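Local coordinates for ureidoglycolate hydrolase (Arabidopsis thaliana, PDB 4PXE), which hydrolyses (S)-ureidoglycolate to glyoxylate, carbon dioxide and ammonium, the last step of purine breakdown in this plant, with two manganese ions in each subunit, at residues T135-T140 against Y377-F382; L151-K156 against M383-P388; P231-V236 against K340-D345. All coordinates share one frame; numbering follows the deposited sequence.

How the contacts relate
Contacts 1 and 2 share helix 379-383, which with its flanking residues meets first the loop after strand 129-133 and then the end of helix 147-152. Contact 1 lies near the centre of the chain, fully buried, and works through carboxylates, a metal and a ligand; contact 2, about 12 Å away between centres, is apolar packing with one water bridge at its outer side. Contact 3 joins strands 222-239 and 335-344 through segments in the region involved in dimerization, and is held by backbone hydrogen bonds and one between side chains, partly buried. Its Pro231 still reaches contact 1, packing against Tyr377 and Leu381, while Phe382 O of contact 1 touches Ala153 of contact 2.

Contact 1: residues T135-T140 against Y377-F382; sequences TSEEPT and YHDSLF. With MN (manganese (II) ion), chain D; GLV (glyoxylic acid), chain E.
Glu137 and Tyr377 meet at the dimanganese active site of this M20-family amidohydrolase, one brought by the loop after strand 129-133 and the other by the approach to helix 379-383. The Glu137 side chain leaves the backbone with CG anti to N (chi1 -176°), and its first two carbons run past Asp379: CB and CG both lie against OD2, with CG to OD2 of Asp379 at 3.4 Å. The chain then bends at chi2, and CD faces the bound glyoxylate. At the tip the two oxygens part company. OE1 accepts from a water that also donates to glyoxylate O1 and binds manganese. Glu137 OE2 sits 2.5 Å from O1 of the glyoxylate. The same Glu137 OE2 is 3.3 Å from Tyr377 CD2, and the carboxylate is turned 45° against the ring.

Tyr377 grips the ligand twice. Its ring spreads beneath glyoxylate, whose O2 stands 3.4 Å above the ring plane over the centre, and its backbone N donates to the same O2. Arg307 of the same chain and Asn294 of the second subunit also bind the ligand, so the pocket is completed across the dimer. Next to Glu137, Glu138 gives OE2 at 2.2 Å to one of the two manganese ions, which Asp103, His402 and two waters also bind. Farther from the metal, a water joins the two segments, donating to Ser136 O and to Asp379 OD1, which also bonds Ser149. At the other end of the Tyr377 ring, its OH rests 3.5 Å from Pro139 CD.

Contact 2: residues L151-K156 against M383-P388; sequences LLAGSK and MARISP
Ile386 packs its CG1 branch against the end of helix 147-152. Its CG1 and CD1 each come 3.7 Å from Ala153 CA, and CD1 lies equally near the carbonyl oxygen of Leu152. Chi1 (-68°) puts CG1 anti to the carbonyl carbon, and chi2 (-56°) then sets CD1. Ala153 adds its own methyl, with CB 4.0 Å from Ile386 CG1 and also beside CB of Arg385. Deeper in, Leu152 CD1 meets Met383 SD at 4.3 Å, a looser apolar touch.

At the outer side the contact turns polar. One water donates to Ala153 O and accepts from Arg385 NH1, lying in the plane of the guanidinium at its edge, and thus ties the helix end to an exposed arginine without a direct bond between the two segments.

Backbone bonds shape both segments. Met383 O receives both Ile386 N and Ser387 N, which curls the chain after helix 379-383 and presents Ile386, while Met383 itself is backed by Tyr201 and Phe204 of strand 201-209. On the other segment Gly154 N bonds Leu151 O. Separately, Ser155 OG caps the N of Leu158 as the next helix starts. With the positive phi of Gly154 (88°), helix 147-152 closes in a Schellman motif, and this C-terminal end packs on the turn that follows helix 379-383 within the M20-family fold.

Contact 3: residues P231-V236 against K340-D345; sequences PASLKV and KIVNQD
Ser233 and Asn343 join strands 222-239 and 335-344 through side chain and backbone together. Ser233 OG donates to Asn343 OD1 at 2.7 Å, approaching from above the plane of the amide carbonyl, while Ser233 N donates to Asn343 O at 3.0 Å. As a hydrogen-bonded pair the two residues point to the same face of the sheet, and chi1 places Ser233 OG (76°) and Asn343 CG (62°) each between its own backbone N and carbonyl carbon. The amide's other end, ND2, donates to Asp345 OD1, an oxygen that also forms a salt bridge with Arg150. An alanine in place of Asn343 would probably leave Ser233 OG without this acceptor and Asp345 without one of its donors.

The register slips by one residue here. Val342 N donates to Ser233 O at 2.9 Å and Asn343 N reaches the same oxygen only weakly, so two residues face one: a classic beta bulge in an antiparallel ladder. Beyond it, Lys235 and Lys340 form a hydrogen-bonded pair, N to O at 2.8 Å in both directions, and at the other end Asp345 N donates to Pro231 O.

Around this ladder the side chains sort by face. Leu234 and Ile341 lie side by side, CD2 to CG1 at 3.7 Å, on the face where Ala232 packs against helix 311-332. On the face of Ser233, which packs on Ile293 of the second subunit, Lys235 and Lys340 run alongside each other, CE to CD at 4.0 Å, and Lys235 CG rests on Val342 CG2. The ammonium groups of Lys235 and Lys340 stay 6.3 Å apart, NZ to NZ. In this part of the dimerization region, then, uncharged groups make the polar bonds across the strands, with apolar packing beside them.

Contact 1: residues T135-T140 against Y377-F382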
loop_
_atom_site.group_PDB
_atom_site.type_symbol
_atom_site.label_atom_id
_atom_site.label_comp_id
_atom_site.label_asym_id
_atom_site.label_seq_id
_atom_site.Cartn_x
_atom_site.Cartn_y
_atom_site.Cartn_z
ATOM N N THR A 135 9.421 -15.142 -20.650
ATOM C CA THR A 135 8.376 -14.134 -20.694
ATOM C C THR A 135 8.340 -13.259 -19.435
ATOM O O THR A 135 7.989 -12.085 -19.495
ATOM C CB THR A 135 6.988 -14.762 -20.990
ATOM O OG1 THR A 135 6.106 -13.745 -21.478
ATOM C CG2 THR A 135 6.395 -15.449 -19.758
ATOM N N SER A 136 8.722 -13.849 -18.306
ATOM C CA SER A 136 8.823 -13.143 -17.034
ATOM C C SER A 136 9.489 -14.083 -16.057
ATOM O O SER A 136 9.194 -15.283 -16.060
ATOM C CB SER A 136 7.433 -12.764 -16.514
ATOM O OG SER A 136 7.473 -12.486 -15.125
ATOM N N GLU A 137 10.378 -13.554 -15.218
ATOM C CA GLU A 137 11.005 -14.358 -14.179
ATOM C C GLU A 137 10.652 -13.833 -12.790
ATOM O O GLU A 137 10.685 -14.579 -11.808
ATOM C CB GLU A 137 12.528 -14.385 -14.384
ATOM C CG GLU A 137 13.284 -15.279 -13.415
ATOM C CD GLU A 137 13.769 -14.562 -12.176
ATOM O OE1 GLU A 137 13.687 -13.311 -12.099
ATOM O OE2 GLU A 137 14.231 -15.272 -11.253
ATOM N N GLU A 138 10.340 -12.543 -12.696
ATOM C CA GLU A 138 10.050 -11.932 -11.396
ATOM C C GLU A 138 8.596 -12.157 -10.975
ATOM O O GLU A 138 7.709 -12.207 -11.825
ATOM C CB GLU A 138 10.392 -10.442 -11.415
ATOM C CG GLU A 138 11.850 -10.167 -11.762
ATOM C CD GLU A 138 12.785 -10.367 -10.608
ATOM O OE1 GLU A 138 12.423 -10.975 -9.575
ATOM O OE2 GLU A 138 13.925 -9.876 -10.749
ATOM N N PRO A 139 8.347 -12.306 -9.660
ATOM C CA PRO A 139 7.000 -12.650 -9.173
ATOM C C PRO A 139 6.086 -11.440 -8.992
ATOM O O PRO A 139 4.995 -11.584 -8.436
ATOM C CB PRO A 139 7.287 -13.284 -7.808
ATOM C CG PRO A 139 8.504 -12.563 -7.328
ATOM C CD PRO A 139 9.355 -12.385 -8.583
ATOM N N THR A 140 6.515 -10.272 -9.455
ATOM C CA THR A 140 5.836 -9.000 -9.165
ATOM C C THR A 140 4.333 -8.964 -9.444
ATOM O O THR A 140 3.544 -8.534 -8.591
ATOM C CB THR A 140 6.490 -7.851 -9.959
ATOM O OG1 THR A 140 7.906 -7.890 -9.744
ATOM C CG2 THR A 140 5.948 -6.487 -9.512
ATOM N N TYR A 377 17.283 -17.171 -7.147
ATOM C CA TYR A 377 16.810 -18.163 -8.112
ATOM C C TYR A 377 16.824 -17.547 -9.507
ATOM O O TYR A 377 17.035 -16.331 -9.666
ATOM C CB TYR A 377 15.424 -18.742 -7.734
ATOM C CG TYR A 377 14.344 -17.695 -7.528
ATOM C CD1 TYR A 377 13.962 -17.283 -6.244
ATOM C CD2 TYR A 377 13.706 -17.113 -8.620
ATOM C CE1 TYR A 377 12.973 -16.305 -6.065
ATOM C CE2 TYR A 377 12.727 -16.148 -8.455
ATOM C CZ TYR A 377 12.359 -15.754 -7.186
ATOM O OH TYR A 377 11.388 -14.783 -7.033
ATOM N N HIS A 378 16.642 -18.391 -10.517
ATOM C CA HIS A 378 16.760 -17.992 -11.913
ATOM C C HIS A 378 15.926 -18.937 -12.747
ATOM O O HIS A 378 15.564 -20.013 -12.284
ATOM C CB HIS A 378 18.208 -18.132 -12.388
ATOM C CG HIS A 378 19.198 -17.341 -11.595
ATOM N ND1 HIS A 378 19.420 -15.996 -11.806
ATOM C CD2 HIS A 378 20.052 -17.714 -10.614
ATOM C CE1 HIS A 378 20.364 -15.577 -10.984
ATOM N NE2 HIS A 378 20.767 -16.600 -10.252
ATOM N N ASP A 379 15.676 -18.574 -13.997
ATOM C CA ASP A 379 15.065 -19.507 -14.943
ATOM C C ASP A 379 15.837 -20.821 -15.070
ATOM O O ASP A 379 15.242 -21.867 -15.326
ATOM C CB ASP A 379 14.896 -18.833 -16.304
ATOM C CG ASP A 379 13.872 -17.709 -16.248
ATOM O OD1 ASP A 379 12.708 -18.027 -15.938
ATOM O OD2 ASP A 379 14.218 -16.528 -16.487
ATOM N N SER A 380 17.152 -20.764 -14.876
ATOM C CA SER A 380 17.996 -21.959 -14.860
ATOM C C SER A 380 17.489 -23.018 -13.876
ATOM O O SER A 380 17.669 -24.215 -14.105
ATOM C CB SER A 380 19.437 -21.571 -14.509
ATOM O OG SER A 380 20.053 -20.854 -15.566
ATOM N N LEU A 381 16.855 -22.590 -12.787
ATOM C CA LEU A 381 16.375 -23.525 -11.771
ATOM C C LEU A 381 15.364 -24.498 -12.380
ATOM O O LEU A 381 15.363 -25.694 -12.064
ATOM C CB LEU A 381 15.736 -22.760 -10.603
ATOM C CG LEU A 381 15.147 -23.598 -9.468
ATOM C CD1 LEU A 381 16.218 -24.451 -8.836
ATOM C CD2 LEU A 381 14.524 -22.687 -8.432
ATOM N N PHE A 382 14.521 -23.986 -13.271
ATOM C CA PHE A 382 13.481 -24.809 -13.891
ATOM C C PHE A 382 13.903 -25.434 -15.218
ATOM O O PHE A 382 13.477 -26.552 -15.555
ATOM C CB PHE A 382 12.178 -24.022 -13.980
ATOM C CG PHE A 382 11.674 -23.627 -12.631
ATOM C CD1 PHE A 382 10.994 -24.549 -11.848
ATOM C CD2 PHE A 382 11.977 -22.388 -12.091
ATOM C CE1 PHE A 382 10.581 -24.222 -10.577
ATOM C CE2 PHE A 382 11.572 -22.056 -10.816
ATOM C CZ PHE A 382 10.873 -22.969 -10.056
HETATM MN MN MN D . 15.792 -10.447 -9.828
HETATM C C1 GLV E . 14.650 -13.379 -8.429
HETATM O O1 GLV E . 15.381 -14.110 -9.353
HETATM C C2 GLV E . 15.025 -13.639 -7.013
HETATM O O2 GLV E . 15.957 -14.471 -6.764
HETATM O O3 GLV E . 14.420 -13.030 -6.082
HETATM O O HOH W 1 10.421 -17.522 -16.817
HETATM O O HOH W 2 15.813 -12.050 -11.250
HETATM O O HOH W 3 17.087 -11.327 -8.882
#

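Contact 2: residues L151-K156 against M383-P388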
loop_
_atom_site.group_PDB
_atom_site.type_symbol
_atom_site.label_atom_id
_atom_site.label_comp_id
_atom_site.label_asym_id
_atom_site.label_seq_id
_atom_site.Cartn_x
_atom_site.Cartn_y
_atom_site.Cartn_z
ATOM N N LEU A 151 6.517 -23.115 -16.921
ATOM C CA LEU A 151 5.687 -23.677 -17.989
ATOM C C LEU A 151 6.498 -24.482 -18.993
ATOM O O LEU A 151 6.085 -25.569 -19.393
ATOM C CB LEU A 151 4.887 -22.589 -18.705
ATOM C CG LEU A 151 3.708 -22.005 -17.925
ATOM C CD1 LEU A 151 3.100 -20.840 -18.680
ATOM C CD2 LEU A 151 2.646 -23.069 -17.639
ATOM N N LEU A 152 7.650 -23.969 -19.410
ATOM C CA LEU A 152 8.499 -24.739 -20.317
ATOM C C LEU A 152 8.853 -26.086 -19.692
ATOM O O LEU A 152 8.933 -27.099 -20.392
ATOM C CB LEU A 152 9.769 -23.961 -20.681
ATOM C CG LEU A 152 9.527 -22.679 -21.480
ATOM C CD1 LEU A 152 10.794 -21.840 -21.545
ATOM C CD2 LEU A 152 9.052 -23.003 -22.880
ATOM N N ALA A 153 9.037 -26.102 -18.376
ATOM C CA ALA A 153 9.371 -27.325 -17.656
ATOM C C ALA A 153 8.165 -28.220 -17.335
ATOM O O ALA A 153 8.307 -29.219 -16.631
ATOM C CB ALA A 153 10.157 -26.997 -16.388
ATOM N N GLY A 154 6.988 -27.850 -17.829
ATOM C CA GLY A 154 5.841 -28.745 -17.815
ATOM C C GLY A 154 4.936 -28.749 -16.591
ATOM O O GLY A 154 4.319 -29.773 -16.288
ATOM N N SER A 155 4.825 -27.621 -15.895
ATOM C CA SER A 155 3.949 -27.563 -14.727
ATOM C C SER A 155 2.480 -27.498 -15.137
ATOM O O SER A 155 1.982 -26.444 -15.526
ATOM C CB SER A 155 4.291 -26.365 -13.839
ATOM O OG SER A 155 3.385 -26.286 -12.749
ATOM N N LYS A 156 1.784 -28.630 -15.047
ATOM C CA LYS A 156 0.357 -28.664 -15.353
ATOM C C LYS A 156 -0.437 -27.887 -14.304
ATOM O O LYS A 156 -1.445 -27.252 -14.616
ATOM C CB LYS A 156 -0.141 -30.112 -15.443
ATOM C CG LYS A 156 0.521 -30.919 -16.548
ATOM C CD LYS A 156 -0.251 -32.197 -16.847
ATOM C CE LYS A 156 0.100 -32.751 -18.226
ATOM N NZ LYS A 156 -0.410 -31.893 -19.344
ATOM N N MET A 383 14.766 -24.742 -15.959
ATOM C CA MET A 383 15.344 -25.320 -17.170
ATOM C C MET A 383 16.116 -26.595 -16.854
ATOM O O MET A 383 16.203 -27.491 -17.695
ATOM C CB MET A 383 16.243 -24.300 -17.893
ATOM C CG MET A 383 15.485 -23.133 -18.513
ATOM S SD MET A 383 14.169 -23.632 -19.659
ATOM C CE MET A 383 15.142 -24.187 -21.059
ATOM N N ALA A 384 16.664 -26.676 -15.644
ATOM C CA ALA A 384 17.391 -27.861 -15.179
ATOM C C ALA A 384 16.523 -29.120 -15.175
ATOM O O ALA A 384 17.039 -30.242 -15.183
ATOM C CB ALA A 384 17.975 -27.624 -13.794
ATOM N N ARG A 385 15.207 -28.934 -15.151
ATOM C CA ARG A 385 14.288 -30.068 -15.190
ATOM C C ARG A 385 14.120 -30.632 -16.605
ATOM O O ARG A 385 13.624 -31.751 -16.779
ATOM C CB ARG A 385 12.930 -29.653 -14.616
ATOM C CG ARG A 385 13.012 -29.138 -13.201
ATOM C CD ARG A 385 11.638 -28.803 -12.666
ATOM N NE ARG A 385 11.719 -28.294 -11.308
ATOM C CZ ARG A 385 10.663 -28.132 -10.517
ATOM N NH1 ARG A 385 9.452 -28.439 -10.968
ATOM N NH2 ARG A 385 10.820 -27.673 -9.286
ATOM N N ILE A 386 14.545 -29.857 -17.602
ATOM C CA ILE A 386 14.339 -30.147 -19.022
ATOM C C ILE A 386 15.646 -30.561 -19.691
ATOM O O ILE A 386 15.662 -31.377 -20.617
ATOM C CB ILE A 386 13.799 -28.891 -19.765
ATOM C CG1 ILE A 386 12.382 -28.570 -19.312
ATOM C CG2 ILE A 386 13.812 -29.088 -21.283
ATOM C CD1 ILE A 386 11.429 -29.743 -19.485
ATOM N N SER A 387 16.752 -29.994 -19.225
ATOM C CA SER A 387 18.038 -30.273 -19.846
ATOM C C SER A 387 19.191 -29.975 -18.893
ATOM O O SER A 387 19.008 -29.291 -17.879
ATOM C CB SER A 387 18.188 -29.471 -21.139
ATOM O OG SER A 387 18.442 -28.113 -20.866
ATOM N N PRO A 388 20.379 -30.513 -19.197
ATOM C CA PRO A 388 21.586 -30.145 -18.458
ATOM C C PRO A 388 21.711 -28.624 -18.389
ATOM O O PRO A 388 21.512 -27.952 -19.401
ATOM C CB PRO A 388 22.699 -30.743 -19.314
ATOM C CG PRO A 388 22.064 -31.985 -19.886
ATOM C CD PRO A 388 20.638 -31.600 -20.168
HETATM O O HOH W 4 8.102 -28.967 -13.542
#

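Contact 3: residues P231-V236 against K340-D345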
loop_
_atom_site.group_PDB
_atom_site.type_symbol
_atom_site.label_atom_id
_atom_site.label_comp_id
_atom_site.label_asym_id
_atom_site.label_seq_id
_atom_site.Cartn_x
_atom_site.Cartn_y
_atom_site.Cartn_z
ATOM N N PRO A 231 14.131 -22.055 -3.220
ATOM C CA PRO A 231 13.299 -20.895 -2.883
ATOM C C PRO A 231 11.860 -21.247 -2.510
ATOM O O PRO A 231 11.275 -22.184 -3.059
ATOM C CB PRO A 231 13.298 -20.109 -4.194
ATOM C CG PRO A 231 13.304 -21.201 -5.253
ATOM C CD PRO A 231 14.090 -22.359 -4.661
ATOM N N ALA A 232 11.294 -20.474 -1.587
ATOM C CA ALA A 232 9.874 -20.599 -1.263
ATOM C C ALA A 232 9.246 -19.233 -1.041
ATOM O O ALA A 232 9.936 -18.268 -0.709
ATOM C CB ALA A 232 9.670 -21.473 -0.023
ATOM N N SER A 233 7.932 -19.154 -1.215
ATOM C CA SER A 233 7.231 -17.926 -0.871
ATOM C C SER A 233 5.856 -18.235 -0.296
ATOM O O SER A 233 5.235 -19.245 -0.636
ATOM C CB SER A 233 7.130 -16.974 -2.061
ATOM O OG SER A 233 6.154 -17.402 -2.975
ATOM N N LEU A 234 5.413 -17.359 0.601
ATOM C CA LEU A 234 4.172 -17.535 1.334
ATOM C C LEU A 234 3.336 -16.263 1.235
ATOM O O LEU A 234 3.879 -15.159 1.214
ATOM C CB LEU A 234 4.474 -17.776 2.816
ATOM C CG LEU A 234 5.628 -18.686 3.245
ATOM C CD1 LEU A 234 5.805 -18.654 4.752
ATOM C CD2 LEU A 234 5.354 -20.102 2.782
ATOM N N LYS A 235 2.019 -16.430 1.175
ATOM C CA LYS A 235 1.078 -15.322 1.318
ATOM C C LYS A 235 0.261 -15.555 2.580
ATOM O O LYS A 235 -0.288 -16.640 2.773
ATOM C CB LYS A 235 0.114 -15.273 0.138
ATOM C CG LYS A 235 0.620 -14.543 -1.080
ATOM C CD LYS A 235 -0.550 -13.954 -1.867
ATOM C CE LYS A 235 -1.482 -15.043 -2.391
ATOM N NZ LYS A 235 -2.639 -14.459 -3.140
ATOM N N VAL A 236 0.161 -14.532 3.426
ATOM C CA VAL A 236 -0.547 -14.647 4.690
ATOM C C VAL A 236 -1.483 -13.467 4.866
ATOM O O VAL A 236 -1.116 -12.320 4.592
ATOM C CB VAL A 236 0.439 -14.699 5.874
ATOM C CG1 VAL A 236 -0.295 -14.886 7.191
ATOM C CG2 VAL A 236 1.457 -15.826 5.668
ATOM N N LYS A 340 -0.987 -19.392 2.533
ATOM C CA LYS A 340 -0.789 -20.078 1.265
ATOM C C LYS A 340 0.694 -20.189 0.976
ATOM O O LYS A 340 1.394 -19.181 0.890
ATOM C CB LYS A 340 -1.476 -19.306 0.132
ATOM C CG LYS A 340 -1.362 -19.941 -1.261
ATOM C CD LYS A 340 -1.940 -19.009 -2.331
ATOM C CE LYS A 340 -2.068 -19.693 -3.685
ATOM N NZ LYS A 340 -3.156 -20.710 -3.691
ATOM N N ILE A 341 1.180 -21.414 0.836
ATOM C CA ILE A 341 2.530 -21.623 0.334
ATOM C C ILE A 341 2.436 -21.539 -1.184
ATOM O O ILE A 341 1.955 -22.462 -1.852
ATOM C CB ILE A 341 3.097 -22.979 0.791
ATOM C CG1 ILE A 341 3.129 -23.052 2.323
ATOM C CG2 ILE A 341 4.493 -23.195 0.195
ATOM C CD1 ILE A 341 3.572 -24.395 2.886
ATOM N N VAL A 342 2.859 -20.406 -1.734
ATOM C CA VAL A 342 2.678 -20.135 -3.151
ATOM C C VAL A 342 3.623 -21.009 -3.964
ATOM O O VAL A 342 3.249 -21.545 -5.010
ATOM C CB VAL A 342 2.908 -18.643 -3.458
ATOM C CG1 VAL A 342 2.876 -18.380 -4.963
ATOM C CG2 VAL A 342 1.870 -17.794 -2.717
ATOM N N ASN A 343 4.845 -21.163 -3.467
ATOM C CA ASN A 343 5.785 -22.116 -4.057
ATOM C C ASN A 343 6.765 -22.580 -3.002
ATOM O O ASN A 343 7.066 -21.859 -2.052
ATOM C CB ASN A 343 6.517 -21.538 -5.278
ATOM C CG ASN A 343 7.371 -20.330 -4.937
ATOM O OD1 ASN A 343 6.857 -19.218 -4.822
ATOM N ND2 ASN A 343 8.684 -20.535 -4.807
ATOM N N GLN A 344 7.256 -23.804 -3.172
ATOM C CA GLN A 344 8.212 -24.384 -2.253
ATOM C C GLN A 344 9.037 -25.331 -3.100
ATOM O O GLN A 344 8.701 -26.504 -3.240
ATOM C CB GLN A 344 7.482 -25.143 -1.145
ATOM C CG GLN A 344 8.357 -25.649 -0.030
ATOM C CD GLN A 344 7.546 -26.273 1.091
ATOM O OE1 GLN A 344 6.315 -26.284 1.047
ATOM N NE2 GLN A 344 8.230 -26.792 2.101
ATOM N N ASP A 345 10.102 -24.804 -3.691
ATOM C CA ASP A 345 10.815 -25.522 -4.731
ATOM C C ASP A 345 12.126 -26.084 -4.210
ATOM O O ASP A 345 12.737 -25.520 -3.319
ATOM C CB ASP A 345 11.079 -24.580 -5.908
ATOM C CG ASP A 345 9.802 -23.959 -6.444
ATOM O OD1 ASP A 345 9.691 -22.719 -6.406
ATOM O OD2 ASP A 345 8.912 -24.711 -6.896
#